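Local structure of geranylgeranyl pyrophosphate synthase (Corynebacterium glutamicum, 3LK5) at residues A[175-186]-A[223-233]; A[238-249]-A[345-353]. The protein probably catalyses the magnesium-dependent condensation of allylic and isopentenyl diphosphates into longer polyprenyl diphosphates, as a dimeric member of the FPP/GGPP synthase family. All coordinates share one frame; numbering follows the deposited sequence.

Contact 1. Residues A[175-186]-A[223-233]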
loop_
_atom_site.group_PDB
_atom_site.type_symbol
_atom_site.label_atom_id
_atom_site.label_comp_id
_atom_site.label_asym_id
_atom_site.label_seq_id
_atom_site.Cartn_x
_atom_site.Cartn_y
_atom_site.Cartn_z
ATOM N N ARG A 175 16.440 10.323 9.907
ATOM C CA ARG A 175 15.817 11.618 10.184
ATOM C C ARG A 175 14.446 11.724 9.508
ATOM O O ARG A 175 13.594 12.444 10.010
ATOM C CB ARG A 175 16.706 12.803 9.728
ATOM C CG ARG A 175 17.916 13.082 10.674
ATOM C CD ARG A 175 18.578 14.469 10.395
ATOM N NE ARG A 175 19.048 14.579 9.015
ATOM C CZ ARG A 175 20.265 14.204 8.607
ATOM N NH1 ARG A 175 20.623 14.346 7.320
ATOM N NH2 ARG A 175 21.136 13.688 9.477
ATOM N N THR A 176 14.262 11.025 8.391
ATOM C CA THR A 176 12.981 11.055 7.649
ATOM C C THR A 176 11.817 10.413 8.422
ATOM O O THR A 176 10.667 10.669 8.080
ATOM C CB THR A 176 13.023 10.379 6.250
ATOM O OG1 THR A 176 13.221 8.950 6.365
ATOM C CG2 THR A 176 14.113 10.999 5.341
ATOM N N ARG A 177 12.096 9.632 9.464
ATOM C CA ARG A 177 11.026 8.776 10.030
ATOM C C ARG A 177 9.793 9.568 10.492
ATOM O O ARG A 177 8.662 9.243 10.107
ATOM C CB ARG A 177 11.553 7.899 11.185
ATOM C CG ARG A 177 12.552 6.768 10.802
ATOM C CD ARG A 177 11.946 5.850 9.751
ATOM N NE ARG A 177 10.626 5.310 10.157
ATOM C CZ ARG A 177 9.690 4.979 9.273
ATOM N NH1 ARG A 177 9.924 5.177 7.961
ATOM N NH2 ARG A 177 8.514 4.495 9.696
ATOM N N ASP A 178 9.999 10.630 11.293
ATOM C CA ASP A 178 8.842 11.338 11.883
ATOM C C ASP A 178 7.908 11.868 10.788
ATOM O O ASP A 178 6.678 11.675 10.843
ATOM C CB ASP A 178 9.274 12.481 12.828
ATOM C CG ASP A 178 9.897 11.971 14.134
ATOM O OD1 ASP A 178 9.705 10.788 14.484
ATOM O OD2 ASP A 178 10.573 12.750 14.850
ATOM N N ALA A 179 8.475 12.540 9.788
ATOM C CA ALA A 179 7.654 13.101 8.741
ATOM C C ALA A 179 7.015 12.020 7.893
ATOM O O ALA A 179 5.841 12.125 7.533
ATOM C CB ALA A 179 8.489 14.051 7.821
ATOM N N TRP A 180 7.792 10.992 7.547
ATOM C CA TRP A 180 7.273 9.964 6.640
ATOM C C TRP A 180 6.259 9.051 7.334
ATOM O O TRP A 180 5.206 8.699 6.725
ATOM C CB TRP A 180 8.457 9.108 6.144
ATOM C CG TRP A 180 8.148 8.112 5.031
ATOM C CD1 TRP A 180 7.942 6.771 5.170
ATOM C CD2 TRP A 180 8.140 8.381 3.623
ATOM N NE1 TRP A 180 7.778 6.182 3.925
ATOM C CE2 TRP A 180 7.877 7.156 2.964
ATOM C CE3 TRP A 180 8.338 9.555 2.858
ATOM C CZ2 TRP A 180 7.814 7.043 1.546
ATOM C CZ3 TRP A 180 8.289 9.463 1.442
ATOM C CH2 TRP A 180 8.017 8.211 0.807
ATOM N N ARG A 181 6.555 8.668 8.580
ATOM C CA ARG A 181 5.575 7.883 9.373
ATOM C C ARG A 181 4.281 8.730 9.553
ATOM O O ARG A 181 3.173 8.238 9.292
ATOM C CB ARG A 181 6.162 7.522 10.746
ATOM C CG ARG A 181 5.225 6.655 11.655
ATOM C CD ARG A 181 5.693 6.756 13.171
ATOM N NE ARG A 181 7.125 6.475 13.238
ATOM C CZ ARG A 181 8.026 7.340 13.693
ATOM N NH1 ARG A 181 7.659 8.528 14.208
ATOM N NH2 ARG A 181 9.275 6.994 13.672
ATOM N N GLY A 182 4.454 10.002 9.938
ATOM C CA GLY A 182 3.270 10.899 10.165
ATOM C C GLY A 182 2.434 11.024 8.899
ATOM O O GLY A 182 1.228 10.757 8.909
HETATM N N MSE A 183 3.073 11.362 7.777
HETATM C CA MSE A 183 2.375 11.643 6.552
HETATM C C MSE A 183 1.482 10.498 6.093
HETATM O O MSE A 183 0.335 10.718 5.705
HETATM C CB MSE A 183 3.386 11.911 5.427
HETATM C CG MSE A 183 2.712 12.174 4.121
HETATM SE SE MSE A 183 4.143 12.525 2.785
HETATM C CE MSE A 183 4.950 10.751 2.791
ATOM N N ARG A 184 2.004 9.274 6.106
ATOM C CA ARG A 184 1.262 8.131 5.516
ATOM C C ARG A 184 0.108 7.710 6.423
ATOM O O ARG A 184 -0.971 7.376 5.943
ATOM C CB ARG A 184 2.230 6.949 5.189
ATOM C CG ARG A 184 3.030 7.310 3.902
ATOM C CD ARG A 184 4.521 6.892 3.991
ATOM N NE ARG A 184 4.694 5.444 4.247
ATOM C CZ ARG A 184 4.976 4.891 5.431
ATOM N NH1 ARG A 184 5.074 5.625 6.554
ATOM N NH2 ARG A 184 5.195 3.561 5.486
ATOM N N THR A 185 0.302 7.759 7.730
ATOM C CA THR A 185 -0.827 7.429 8.618
ATOM C C THR A 185 -1.893 8.537 8.511
ATOM O O THR A 185 -3.104 8.260 8.489
ATOM C CB THR A 185 -0.343 7.205 10.044
ATOM O OG1 THR A 185 0.364 5.947 10.063
ATOM C CG2 THR A 185 -1.552 7.108 11.035
ATOM N N GLU A 186 -1.429 9.792 8.464
ATOM C CA GLU A 186 -2.361 10.942 8.422
ATOM C C GLU A 186 -3.219 10.961 7.163
ATOM O O GLU A 186 -4.441 11.177 7.239
ATOM C CB GLU A 186 -1.576 12.258 8.621
ATOM C CG GLU A 186 -1.147 12.452 10.084
ATOM C CD GLU A 186 0.059 13.389 10.300
ATOM O OE1 GLU A 186 0.644 13.955 9.344
ATOM O OE2 GLU A 186 0.505 13.490 11.460
ATOM N N ARG A 223 3.751 17.859 5.860
ATOM C CA ARG A 223 4.701 16.760 5.954
ATOM C C ARG A 223 5.757 16.733 4.820
ATOM O O ARG A 223 6.892 16.380 5.103
ATOM C CB ARG A 223 4.031 15.375 6.115
ATOM C CG ARG A 223 3.206 15.185 7.412
ATOM C CD ARG A 223 4.064 15.312 8.652
ATOM N NE ARG A 223 3.287 14.922 9.851
ATOM C CZ ARG A 223 3.704 15.120 11.099
ATOM N NH1 ARG A 223 4.906 15.660 11.349
ATOM N NH2 ARG A 223 2.944 14.733 12.127
ATOM N N PRO A 224 5.398 17.070 3.555
ATOM C CA PRO A 224 6.498 17.171 2.569
ATOM C C PRO A 224 7.555 18.189 3.034
ATOM O O PRO A 224 8.727 17.914 2.928
ATOM C CB PRO A 224 5.765 17.632 1.284
ATOM C CG PRO A 224 4.426 16.845 1.398
ATOM C CD PRO A 224 4.073 17.105 2.891
ATOM N N LEU A 225 7.145 19.358 3.543
ATOM C CA LEU A 225 8.142 20.345 4.045
ATOM C C LEU A 225 8.983 19.734 5.148
ATOM O O LEU A 225 10.204 19.883 5.173
ATOM C CB LEU A 225 7.460 21.599 4.653
ATOM C CG LEU A 225 6.968 22.550 3.532
ATOM C CD1 LEU A 225 5.909 23.552 4.089
ATOM C CD2 LEU A 225 8.110 23.285 2.813
ATOM N N HIS A 226 8.291 19.085 6.087
ATOM C CA HIS A 226 8.947 18.405 7.203
ATOM C C HIS A 226 9.964 17.381 6.686
ATOM O O HIS A 226 11.110 17.344 7.138
ATOM C CB HIS A 226 7.866 17.744 8.103
ATOM C CG HIS A 226 8.399 17.183 9.384
ATOM N ND1 HIS A 226 7.604 16.499 10.287
ATOM C CD2 HIS A 226 9.657 17.152 9.886
ATOM C CE1 HIS A 226 8.359 16.076 11.293
ATOM N NE2 HIS A 226 9.602 16.466 11.075
ATOM N N LEU A 227 9.545 16.567 5.714
ATOM C CA LEU A 227 10.445 15.546 5.158
ATOM C C LEU A 227 11.736 16.168 4.573
ATOM O O LEU A 227 12.865 15.735 4.887
ATOM C CB LEU A 227 9.668 14.752 4.085
ATOM C CG LEU A 227 10.469 13.724 3.285
ATOM C CD1 LEU A 227 10.978 12.648 4.312
ATOM C CD2 LEU A 227 9.610 13.097 2.139
ATOM N N GLY A 228 11.557 17.163 3.709
ATOM C CA GLY A 228 12.708 17.844 3.088
ATOM C C GLY A 228 13.602 18.482 4.133
ATOM O O GLY A 228 14.838 18.346 4.080
ATOM N N ALA A 229 12.994 19.165 5.106
ATOM C CA ALA A 229 13.795 19.779 6.182
ATOM C C ALA A 229 14.554 18.769 7.033
ATOM O O ALA A 229 15.718 19.017 7.400
ATOM C CB ALA A 229 12.930 20.745 7.074
ATOM N N SER A 230 13.926 17.623 7.331
ATOM C CA SER A 230 14.595 16.556 8.096
ATOM C C SER A 230 15.778 15.987 7.324
ATOM O O SER A 230 16.830 15.725 7.903
ATOM C CB SER A 230 13.590 15.424 8.423
ATOM O OG SER A 230 12.663 15.915 9.388
ATOM N N ILE A 231 15.621 15.844 6.011
ATOM C CA ILE A 231 16.741 15.319 5.172
ATOM C C ILE A 231 17.962 16.246 5.303
ATOM O O ILE A 231 19.111 15.770 5.435
ATOM C CB ILE A 231 16.308 15.137 3.715
ATOM C CG1 ILE A 231 15.287 13.998 3.631
ATOM C CG2 ILE A 231 17.545 14.826 2.764
ATOM C CD1 ILE A 231 14.531 13.930 2.293
ATOM N N ALA A 232 17.686 17.555 5.348
ATOM C CA ALA A 232 18.735 18.593 5.446
ATOM C C ALA A 232 19.234 18.808 6.868
ATOM O O ALA A 232 20.203 19.535 7.070
ATOM C CB ALA A 232 18.224 19.924 4.867
ATOM N N GLY A 233 18.618 18.157 7.848
ATOM C CA GLY A 233 19.101 18.265 9.232
ATOM C C GLY A 233 18.600 19.551 9.864
ATOM O O GLY A 233 19.236 20.088 10.784
HETATM O O HOH W 1 11.203 13.606 9.845
#

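Contact 2. Residues A[238-249]-A[345-353]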
loop_
_atom_site.group_PDB
_atom_site.type_symbol
_atom_site.label_atom_id
_atom_site.label_comp_id
_atom_site.label_asym_id
_atom_site.label_seq_id
_atom_site.Cartn_x
_atom_site.Cartn_y
_atom_site.Cartn_z
ATOM N N LEU A 238 13.074 25.680 12.852
ATOM C CA LEU A 238 12.770 25.803 11.443
ATOM C C LEU A 238 11.641 24.840 11.065
ATOM O O LEU A 238 10.683 25.229 10.415
ATOM C CB LEU A 238 14.021 25.522 10.590
ATOM C CG LEU A 238 13.571 25.412 9.119
ATOM C CD1 LEU A 238 13.438 26.794 8.501
ATOM C CD2 LEU A 238 14.514 24.597 8.346
ATOM N N ILE A 239 11.745 23.591 11.505
ATOM C CA ILE A 239 10.691 22.616 11.228
ATOM C C ILE A 239 9.336 23.101 11.790
ATOM O O ILE A 239 8.281 22.923 11.169
ATOM C CB ILE A 239 11.075 21.217 11.797
ATOM C CG1 ILE A 239 12.189 20.607 10.925
ATOM C CG2 ILE A 239 9.851 20.297 11.799
ATOM C CD1 ILE A 239 12.774 19.241 11.440
ATOM N N ASP A 240 9.362 23.701 12.982
ATOM C CA ASP A 240 8.110 24.201 13.566
ATOM C C ASP A 240 7.449 25.273 12.694
ATOM O O ASP A 240 6.215 25.249 12.455
ATOM C CB ASP A 240 8.367 24.743 14.988
ATOM C CG ASP A 240 7.120 24.740 15.819
ATOM O OD1 ASP A 240 6.593 25.833 16.099
ATOM O OD2 ASP A 240 6.633 23.638 16.154
ATOM N N ALA A 241 8.258 26.219 12.216
ATOM C CA ALA A 241 7.739 27.281 11.343
ATOM C C ALA A 241 7.155 26.733 10.052
ATOM O O ALA A 241 6.074 27.162 9.630
ATOM C CB ALA A 241 8.796 28.305 11.049
ATOM N N LEU A 242 7.870 25.771 9.425
ATOM C CA LEU A 242 7.389 25.126 8.200
ATOM C C LEU A 242 6.093 24.328 8.393
ATOM O O LEU A 242 5.173 24.339 7.529
ATOM C CB LEU A 242 8.493 24.202 7.646
ATOM C CG LEU A 242 9.785 24.926 7.250
ATOM C CD1 LEU A 242 10.822 23.880 6.710
ATOM C CD2 LEU A 242 9.543 26.050 6.227
ATOM N N LEU A 243 6.006 23.624 9.521
ATOM C CA LEU A 243 4.826 22.825 9.820
ATOM C C LEU A 243 3.611 23.722 10.051
ATOM O O LEU A 243 2.511 23.355 9.643
ATOM C CB LEU A 243 5.041 21.893 11.041
ATOM C CG LEU A 243 5.836 20.601 10.772
ATOM C CD1 LEU A 243 6.217 19.917 12.140
ATOM C CD2 LEU A 243 5.062 19.637 9.860
ATOM N N HIS A 244 3.818 24.874 10.681
ATOM C CA HIS A 244 2.706 25.832 10.875
ATOM C C HIS A 244 2.268 26.424 9.549
ATOM O O HIS A 244 1.081 26.510 9.257
ATOM C CB HIS A 244 3.117 26.958 11.817
ATOM C CG HIS A 244 3.050 26.609 13.267
ATOM N ND1 HIS A 244 1.858 26.349 13.911
ATOM C CD2 HIS A 244 4.008 26.586 14.226
ATOM C CE1 HIS A 244 2.093 26.127 15.197
ATOM N NE2 HIS A 244 3.388 26.275 15.419
ATOM N N TYR A 245 3.235 26.854 8.745
ATOM C CA TYR A 245 2.929 27.254 7.372
ATOM C C TYR A 245 2.148 26.182 6.629
ATOM O O TYR A 245 1.107 26.458 6.000
ATOM C CB TYR A 245 4.233 27.604 6.626
ATOM C CG TYR A 245 4.133 27.741 5.112
ATOM C CD1 TYR A 245 4.056 29.015 4.497
ATOM C CD2 TYR A 245 4.137 26.583 4.286
ATOM C CE1 TYR A 245 4.019 29.120 3.085
ATOM C CE2 TYR A 245 4.066 26.663 2.911
ATOM C CZ TYR A 245 4.019 27.932 2.304
ATOM O OH TYR A 245 3.975 27.953 0.929
ATOM N N GLY A 246 2.604 24.944 6.703
ATOM C CA GLY A 246 1.959 23.880 5.934
ATOM C C GLY A 246 0.535 23.637 6.435
ATOM O O GLY A 246 -0.356 23.290 5.646
ATOM N N HIS A 247 0.338 23.737 7.747
ATOM C CA HIS A 247 -0.991 23.499 8.328
ATOM C C HIS A 247 -1.980 24.566 7.784
ATOM O O HIS A 247 -3.035 24.213 7.221
ATOM C CB HIS A 247 -0.933 23.570 9.864
ATOM C CG HIS A 247 -2.274 23.649 10.539
ATOM N ND1 HIS A 247 -2.938 24.844 10.764
ATOM C CD2 HIS A 247 -3.046 22.682 11.098
ATOM C CE1 HIS A 247 -4.081 24.603 11.393
ATOM N NE2 HIS A 247 -4.170 23.301 11.609
ATOM N N ASP A 248 -1.590 25.832 7.906
ATOM C CA ASP A 248 -2.450 26.961 7.473
ATOM C C ASP A 248 -2.658 27.020 5.961
ATOM O O ASP A 248 -3.789 27.066 5.480
ATOM C CB ASP A 248 -1.893 28.281 7.970
ATOM C CG ASP A 248 -1.971 28.425 9.470
ATOM O OD1 ASP A 248 -2.538 27.550 10.167
ATOM O OD2 ASP A 248 -1.457 29.426 9.969
ATOM N N ILE A 249 -1.565 26.982 5.201
ATOM C CA ILE A 249 -1.683 27.000 3.756
ATOM C C ILE A 249 -2.369 25.718 3.217
ATOM O O ILE A 249 -3.125 25.776 2.247
ATOM C CB ILE A 249 -0.285 27.268 3.075
ATOM C CG1 ILE A 249 0.354 28.569 3.624
ATOM C CG2 ILE A 249 -0.433 27.302 1.522
ATOM C CD1 ILE A 249 -0.636 29.857 3.614
ATOM N N LEU A 345 1.622 32.584 5.913
ATOM C CA LEU A 345 2.768 33.364 5.452
ATOM C C LEU A 345 3.578 33.957 6.600
ATOM O O LEU A 345 4.819 33.957 6.559
ATOM C CB LEU A 345 2.323 34.477 4.511
ATOM C CG LEU A 345 1.737 34.063 3.167
ATOM C CD1 LEU A 345 1.259 35.310 2.454
ATOM C CD2 LEU A 345 2.800 33.343 2.351
ATOM N N ALA A 346 2.867 34.429 7.635
ATOM C CA ALA A 346 3.507 35.063 8.801
ATOM C C ALA A 346 4.453 34.112 9.504
ATOM O O ALA A 346 5.508 34.523 9.989
ATOM C CB ALA A 346 2.450 35.591 9.806
ATOM N N HIS A 347 4.079 32.830 9.544
ATOM C CA HIS A 347 4.954 31.794 10.088
ATOM C C HIS A 347 6.354 31.725 9.467
ATOM O O HIS A 347 7.309 31.405 10.165
ATOM C CB HIS A 347 4.264 30.424 10.087
ATOM C CG HIS A 347 3.208 30.303 11.132
ATOM N ND1 HIS A 347 3.502 30.249 12.479
ATOM C CD2 HIS A 347 1.862 30.209 11.036
ATOM C CE1 HIS A 347 2.382 30.136 13.168
ATOM N NE2 HIS A 347 1.369 30.106 12.317
ATOM N N LEU A 348 6.489 32.065 8.197
ATOM C CA LEU A 348 7.807 32.103 7.554
ATOM C C LEU A 348 8.765 33.190 8.068
ATOM O O LEU A 348 9.976 33.092 7.863
ATOM C CB LEU A 348 7.664 32.270 6.042
ATOM C CG LEU A 348 6.857 31.204 5.327
ATOM C CD1 LEU A 348 6.718 31.626 3.854
ATOM C CD2 LEU A 348 7.546 29.847 5.472
ATOM N N ASP A 349 8.222 34.218 8.713
ATOM C CA ASP A 349 9.055 35.305 9.237
ATOM C C ASP A 349 9.600 34.967 10.603
ATOM O O ASP A 349 10.347 35.756 11.184
ATOM C CB ASP A 349 8.245 36.600 9.368
ATOM C CG ASP A 349 7.592 37.020 8.075
ATOM O OD1 ASP A 349 8.215 36.855 7.010
ATOM O OD2 ASP A 349 6.441 37.518 8.127
ATOM N N ASP A 350 9.215 33.803 11.117
ATOM C CA ASP A 350 9.535 33.429 12.502
ATOM C C ASP A 350 10.903 32.773 12.671
ATOM O O ASP A 350 11.339 32.543 13.788
ATOM C CB ASP A 350 8.429 32.537 13.085
ATOM C CG ASP A 350 7.187 33.335 13.468
ATOM O OD1 ASP A 350 7.239 34.583 13.490
ATOM O OD2 ASP A 350 6.151 32.723 13.749
ATOM N N VAL A 351 11.562 32.468 11.556
ATOM C CA VAL A 351 12.874 31.845 11.590
ATOM C C VAL A 351 13.625 32.356 10.368
ATOM O O VAL A 351 13.012 32.910 9.453
ATOM C CB VAL A 351 12.751 30.278 11.581
ATOM C CG1 VAL A 351 12.035 29.806 10.329
ATOM C CG2 VAL A 351 14.119 29.613 11.710
ATOM N N ASP A 352 14.940 32.184 10.353
ATOM C CA ASP A 352 15.711 32.609 9.210
ATOM C C ASP A 352 15.643 31.567 8.096
ATOM O O ASP A 352 15.939 30.390 8.315
ATOM C CB ASP A 352 17.166 32.918 9.589
ATOM C CG ASP A 352 17.972 33.439 8.404
ATOM O OD1 ASP A 352 17.472 34.349 7.687
ATOM O OD2 ASP A 352 19.090 32.926 8.173
ATOM N N ILE A 353 15.246 32.019 6.911
ATOM C CA ILE A 353 15.153 31.172 5.703
ATOM C C ILE A 353 15.839 31.958 4.577
ATOM O O ILE A 353 15.656 33.173 4.505
ATOM C CB ILE A 353 13.662 30.928 5.359
ATOM C CG1 ILE A 353 13.058 29.920 6.329
ATOM C CG2 ILE A 353 13.472 30.424 3.924
ATOM C CD1 ILE A 353 11.548 29.934 6.329
HETATM O O HOH W 2 -1.305 29.803 12.683
#

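Contact 1. Residues A[175-186]-A[223-233]
A bend at chi2 (-62°) folds the Arg223 chain over Gly182 and Met183, bringing its guanidinium side-on to Glu186, whose own chain reaches out extended beyond CG. The two planes are nearly coplanar. Arg223 NE donates to Glu186 OE1 at 2.9 Å and NH2 to Glu186 OE2 at 2.8 Å, both almost straight and both on syn lone pairs. On the remaining edge Arg223 NH1 donates to His226 ND1, 3.0 Å away in the imidazole plane, so the guanidinium is fixed in rotation and the ring held with one face over Ala179. There Ala179 CB makes a CH-pi contact, 3.7 Å from the His226 ring centroid.

At the other end Arg175, bent at chi3 (-58°), closes on the C-terminal end of helix 205-231. Its NE meets Ser230 O at 2.7 Å, nearly along the C=O axis, while NH1 takes Ile231 O at 2.8 Å. Gly233 N also donates to Ser230 O, within a Schellman motif. Between these polar ends, the Leu227 methyls divide: CD1 rests on Thr176 CB, and CD2 reaches the edge of the Trp180 ring at CE3 (3.8 Å). A water joins Arg175 O, Ala179 N and Ser230 OG where helix 175-186 is kinked. This is close antiparallel helix packing, the axes of the two segments approaching to 8.2 Å at 171°, within the all-alpha isoprenoid synthase fold of the FPP/GGPP synthase family.

Contact 2. Residues A[238-249]-A[345-353]
His244 and His347 form an offset stack, planes 8° apart, ring centroids 4.5 Å apart. The offset places the root of one side chain, instead of its ring, over the centre of the other: His244 CB sits above the imidazole of His347, 3.3 Å from its centroid and close to the normal, as a CH-pi contact. His347 CE1 in turn lies over a face of the His244 ring. Asp248 approaches from a different direction, crossing the His347 side chain at about a right angle, with OD2 at the ring edge. Its carboxylate is turned 57° from the ring plane, and a water bridges the two groups, 2.7 Å from Asp248 OD2 and 2.7 Å from His347 NE2. Ser343 also bonds Asp248 OD2, while His247 ND1 donates to OD1.

Beyond the histidines the contact is apolar. The Tyr245 side chain runs aslant Leu348, with CD1 3.7 Å from Leu348 CG, while Ile249 CG1, from its own helix, lies over the centre of one face of the ring. The phenol oxygen leaves the contact to bond Leu361 O and Tyr69. Val351 takes chi1 of 60°, which wedges CG1 between Ala241 CB (3.6 Å) and Leu238 CD1 (3.8 Å). Leu238 CD1 also touches Ile353 CG1, the leucine side chain crossing both Val351 and Ile353 at about a right angle.

With no direct hydrogen bond across, cohesion comes from ring stacking, methyl packing and one water; the carboxylate beside His347 would probably favour a protonated imidazole, although the model does not settle its protonation.

Following the chain from the N terminus, after several earlier helices, helix 170-199 opens contact 1, which closes when helix 205-231 returns antiparallel to it, after a short excursion of 36 residues, mostly helical. The next helix, 236-263, opens contact 2, whose second half arrives only after 95 further residues, at the end of helix 329-347 and the turn leading to helix 355-369. The two loops therefore follow in series, neither nesting nor crossing. Neighbouring helices join them: Leu225 and Ala229, on the 223-233 segment, pack on Tyr245 and Leu242 of 238-249, and His226 packs on Ile239. Together they tie a layered sequence of helices from the dimer-facing 170-199 to the C-terminal region.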